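Local structure of putative PLP-dependent aminotransferase (Bacillus cereus ATCC 10987, 3JU7) at residues 17-20 with 21-24; 354-357 with 358-362. The protein probably acts as a pyridoxal-phosphate-dependent aminotransferase of the DegT/DnrJ/EryC1 family, and binds calcium. One frame throughout, in Å; residues are numbered along the deposited sequence.

Contact 1 (17-20 with 21-24); sequences EYLD and ELKE. With CA (calcium ion), chain C; CA (calcium ion), chain E.
The Tyr18 ring meets Leu22 CD1 obliquely, with CE2 3.7 Å from that methyl, while Ile242 and Ala245 of helix 237-248 and Tyr238 of the second subunit also touch Tyr18. Tyr18 is the N-cap of helix 19-28, and its carbonyl O takes the Leu22 N-H at 3.1 Å (161° at the hydrogen), so one turn ties these two residues through both backbone and side chains. With chi1 at 54°, the ring stem sits between Tyr18's own N and carbonyl carbon, and the ring runs alongside Leu22, pointing the same way. Leu19 crosses Leu22 at about a right angle, CD1 to CD1 4.1 Å. The Glu21 chain, bent at chi2 (79°), brings OE1 within 3.2 Å of Tyr18 CA. Water 2 lies within hydrogen-bonding reach of both Glu21 OE2 and Glu17 O, the latter also hydrogen-bonded by Lys248. Water 1 lies 2.9 Å from Glu21 OE1 and is itself a ligand of one calcium ion, making Glu21 second shell to that metal. Asp20 supplies a single oxygen to both ions: OD2 lies 2.6 Å from the chain C calcium and 2.5 Å from the chain E calcium.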
loop_
_atom_site.group_PDB
_atom_site.type_symbol
_atom_site.label_atom_id
_atom_site.label_comp_id
_atom_site.label_asym_id
_atom_site.label_seq_id
_atom_site.Cartn_x
_atom_site.Cartn_y
_atom_site.Cartn_z
ATOM N N GLU A 17 12.822 7.486 -20.825
ATOM C CA GLU A 17 11.495 7.204 -21.379
ATOM C C GLU A 17 10.323 7.856 -20.657
ATOM O O GLU A 17 9.296 8.050 -21.279
ATOM C CB GLU A 17 11.271 5.683 -21.436
ATOM C CG GLU A 17 12.248 4.910 -22.320
ATOM C CD GLU A 17 12.176 5.271 -23.802
ATOM O OE1 GLU A 17 11.254 6.011 -24.228
ATOM O OE2 GLU A 17 13.046 4.814 -24.559
ATOM N N TYR A 18 10.471 8.182 -19.363
ATOM C CA TYR A 18 9.450 8.943 -18.633
ATOM C C TYR A 18 9.949 10.279 -18.034
ATOM O O TYR A 18 9.332 10.800 -17.121
ATOM C CB TYR A 18 8.791 8.083 -17.539
ATOM C CG TYR A 18 9.763 7.462 -16.580
ATOM C CD1 TYR A 18 10.349 6.245 -16.863
ATOM C CD2 TYR A 18 10.132 8.123 -15.424
ATOM C CE1 TYR A 18 11.266 5.687 -15.998
ATOM C CE2 TYR A 18 11.044 7.591 -14.558
ATOM C CZ TYR A 18 11.611 6.375 -14.836
ATOM O OH TYR A 18 12.522 5.872 -13.967
ATOM N N LEU A 19 11.030 10.853 -18.564
ATOM C CA LEU A 19 11.583 12.079 -17.977
ATOM C C LEU A 19 10.658 13.267 -18.265
ATOM O O LEU A 19 10.404 14.064 -17.390
ATOM C CB LEU A 19 13.007 12.340 -18.482
ATOM C CG LEU A 19 13.959 13.248 -17.699
ATOM C CD1 LEU A 19 13.922 12.935 -16.214
ATOM C CD2 LEU A 19 15.388 13.055 -18.210
ATOM N N ASP A 20 10.172 13.382 -19.492
ATOM C CA ASP A 20 9.124 14.350 -19.805
ATOM C C ASP A 20 7.966 14.351 -18.821
ATOM O O ASP A 20 7.534 15.395 -18.389
ATOM C CB ASP A 20 8.554 14.073 -21.179
ATOM C CG ASP A 20 9.514 14.386 -22.260
ATOM O OD1 ASP A 20 10.577 15.035 -22.027
ATOM O OD2 ASP A 20 9.206 14.002 -23.380
ATOM N N GLU A 21 7.466 13.184 -18.467
ATOM C CA GLU A 21 6.398 13.123 -17.503
ATOM C C GLU A 21 6.857 13.608 -16.133
ATOM O O GLU A 21 6.096 14.303 -15.446
ATOM C CB GLU A 21 5.813 11.713 -17.397
ATOM C CG GLU A 21 4.936 11.321 -18.579
ATOM C CD GLU A 21 5.726 10.890 -19.810
ATOM O OE1 GLU A 21 6.956 10.709 -19.724
ATOM O OE2 GLU A 21 5.113 10.743 -20.878
ATOM N N LEU A 22 8.075 13.246 -15.731
ATOM C CA LEU A 22 8.649 13.766 -14.491
ATOM C C LEU A 22 8.741 15.307 -14.523
ATOM O O LEU A 22 8.453 15.972 -13.519
ATOM C CB LEU A 22 10.023 13.140 -14.196
ATOM C CG LEU A 22 10.022 11.630 -13.916
ATOM C CD1 LEU A 22 11.412 11.150 -13.554
ATOM C CD2 LEU A 22 9.068 11.242 -12.830
ATOM N N LYS A 23 9.110 15.886 -15.668
ATOM C CA LYS A 23 9.065 17.351 -15.794
ATOM C C LYS A 23 7.641 17.864 -15.617
ATOM O O LYS A 23 7.418 18.859 -14.945
ATOM C CB LYS A 23 9.622 17.867 -17.127
ATOM C CG LYS A 23 11.114 17.588 -17.369
ATOM C CD LYS A 23 12.089 17.991 -16.236
ATOM C CE LYS A 23 12.482 19.477 -16.236
ATOM N NZ LYS A 23 13.849 19.645 -15.618
ATOM N N GLU A 24 6.663 17.200 -16.214
ATOM C CA GLU A 24 5.277 17.612 -16.004
ATOM C C GLU A 24 4.906 17.629 -14.523
ATOM O O GLU A 24 4.267 18.569 -14.048
ATOM C CB GLU A 24 4.337 16.664 -16.688
ATOM C CG GLU A 24 4.171 16.891 -18.142
ATOM C CD GLU A 24 3.041 16.036 -18.661
ATOM O OE1 GLU A 24 1.876 16.305 -18.292
ATOM O OE2 GLU A 24 3.331 15.092 -19.412
HETATM CA CA CA C . 7.420 12.376 -24.262
HETATM CA CA CA E . 10.413 13.578 -25.525
HETATM O O HOH W 1 7.999 10.721 -22.475
HETATM O O HOH W 2 6.173 8.529 -21.995
HETATM O O HOH W 3 9.053 10.933 -25.925
HETATM O O HOH W 4 11.976 12.237 -24.345
HETATM O O HOH W 5 8.379 15.269 -26.318
#

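Contact 2 (354-357 with 358-362)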
loop_
_atom_site.group_PDB
_atom_site.type_symbol
_atom_site.label_atom_id
_atom_site.label_comp_id
_atom_site.label_asym_id
_atom_site.label_seq_id
_atom_site.Cartn_x
_atom_site.Cartn_y
_atom_site.Cartn_z
ATOM N N GLU A 354 13.589 -10.423 -20.005
ATOM C CA GLU A 354 13.960 -9.621 -21.159
ATOM C C GLU A 354 15.462 -9.659 -21.283
ATOM O O GLU A 354 16.171 -9.417 -20.314
ATOM C CB GLU A 354 13.507 -8.157 -21.016
ATOM C CG GLU A 354 11.974 -7.940 -20.999
ATOM C CD GLU A 354 11.601 -6.467 -20.778
ATOM O OE1 GLU A 354 12.165 -5.611 -21.479
ATOM O OE2 GLU A 354 10.761 -6.156 -19.902
ATOM N N GLY A 355 15.939 -9.986 -22.466
ATOM C CA GLY A 355 17.358 -10.059 -22.711
ATOM C C GLY A 355 17.808 -11.479 -22.795
ATOM O O GLY A 355 18.871 -11.733 -23.306
HETATM N N MSE A 356 17.020 -12.426 -22.306
HETATM C CA MSE A 356 17.415 -13.825 -22.477
HETATM C C MSE A 356 17.672 -14.178 -23.962
HETATM O O MSE A 356 16.832 -13.921 -24.814
HETATM C CB MSE A 356 16.365 -14.748 -21.899
HETATM C CG MSE A 356 16.906 -16.149 -21.714
HETATM SE SE MSE A 356 15.730 -17.145 -20.625
HETATM C CE MSE A 356 16.180 -16.450 -18.911
ATOM N N THR A 357 18.836 -14.750 -24.266
ATOM C CA THR A 357 19.182 -15.131 -25.645
ATOM C C THR A 357 18.765 -16.563 -25.958
ATOM O O THR A 357 18.619 -17.389 -25.048
ATOM C CB THR A 357 20.702 -15.081 -25.852
ATOM O OG1 THR A 357 21.320 -15.829 -24.801
ATOM C CG2 THR A 357 21.244 -13.624 -25.831
ATOM N N LYS A 358 18.617 -16.880 -27.242
ATOM C CA LYS A 358 18.261 -18.244 -27.617
ATOM C C LYS A 358 19.281 -19.250 -27.085
ATOM O O LYS A 358 18.927 -20.383 -26.706
ATOM C CB LYS A 358 18.119 -18.391 -29.126
ATOM C CG LYS A 358 17.536 -19.727 -29.546
ATOM C CD LYS A 358 17.155 -19.762 -31.024
ATOM C CE LYS A 358 16.395 -21.040 -31.386
ATOM N NZ LYS A 358 15.632 -20.906 -32.671
ATOM N N GLU A 359 20.544 -18.847 -27.043
ATOM C CA GLU A 359 21.578 -19.741 -26.515
ATOM C C GLU A 359 21.400 -19.951 -25.008
ATOM O O GLU A 359 21.735 -21.013 -24.496
ATOM C CB GLU A 359 23.022 -19.309 -26.884
ATOM C CG GLU A 359 23.398 -17.837 -26.604
ATOM C CD GLU A 359 23.063 -16.850 -27.757
ATOM O OE1 GLU A 359 22.581 -17.306 -28.824
ATOM O OE2 GLU A 359 23.295 -15.617 -27.591
ATOM N N ILE A 360 20.836 -18.968 -24.303
ATOM C CA ILE A 360 20.554 -19.163 -22.874
ATOM C C ILE A 360 19.412 -20.158 -22.672
ATOM O O ILE A 360 19.553 -21.073 -21.862
ATOM C CB ILE A 360 20.331 -17.854 -22.139
ATOM C CG1 ILE A 360 21.651 -17.085 -22.078
ATOM C CG2 ILE A 360 19.829 -18.102 -20.713
ATOM C CD1 ILE A 360 21.487 -15.647 -21.642
ATOM N N VAL A 361 18.320 -20.031 -23.430
ATOM C CA VAL A 361 17.228 -21.028 -23.351
ATOM C C VAL A 361 17.782 -22.455 -23.610
ATOM O O VAL A 361 17.537 -23.382 -22.832
ATOM C CB VAL A 361 16.077 -20.731 -24.346
ATOM C CG1 VAL A 361 14.968 -21.732 -24.195
ATOM C CG2 VAL A 361 15.524 -19.322 -24.149
ATOM N N GLU A 362 18.553 -22.591 -24.688
ATOM C CA GLU A 362 19.203 -23.856 -25.047
ATOM C C GLU A 362 20.038 -24.450 -23.898
ATOM O O GLU A 362 19.859 -25.615 -23.566
ATOM C CB GLU A 362 20.037 -23.702 -26.323
ATOM C CG GLU A 362 20.757 -24.990 -26.786
ATOM C CD GLU A 362 21.354 -24.908 -28.197
ATOM O OE1 GLU A 362 21.666 -23.808 -28.709
ATOM O OE2 GLU A 362 21.524 -25.974 -28.796
#
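Helix 358-368 starts with a threonine N-cap: Thr357 OG1 accepts the Ile360 N-H at 3.2 Å, bent to 140° at the hydrogen. Its chi1 of 51° turns OG1 toward the helix start, where it can meet that amide. The same N-H also makes a weak bond to Thr357 O, whereas Val361 N reaches Thr357 O in the regular helical way at 3.1 Å. The hydroxyl is closely packed by the side chain it caps, with OG1 3.0 Å from Ile360 CG1 and CD1 of that isoleucine only slightly farther off. Glu359, bent at chi2, doubles back across the threonine, and its OE2 comes to 3.2 Å from Thr357 CB. In the fold, this turn follows the loop after strand 347-350 and lies against the long helix 250-270, whose Ile260 meets Met356 and whose Tyr264 and Leu267 meet Val361. The selenomethionine Met356 adds apolar contact: its CG rests 3.7 Å from Ile360 CG2, and the Ile360 side chain also touches Ile5. Met356 crosses the Val361 side chain at about a right angle, and its SE lies 4.1 Å from Val361 CG2.

Overall arrangement
Contact 1 comes early in the chain and contact 2 close to its end, yet both form the first turn of a helix, 19-28 and 358-368 respectively. Their centres lie 32 Å apart and their nearest atoms about 11 Å, so they do not touch. What relates them is a pair of successive helices: contact 1 packs on helix 237-248, and contact 2 on helix 250-270, which follows almost at once. The surroundings differ. Residues 17-24 also meet the second subunit and, through Asp20, bind two calcium ions, whereas residues 354-362 are covered by their own chain alone. Thus the early helix contributes to the dimer, while the late one joins the C-terminal end of the chain to helix 250-270.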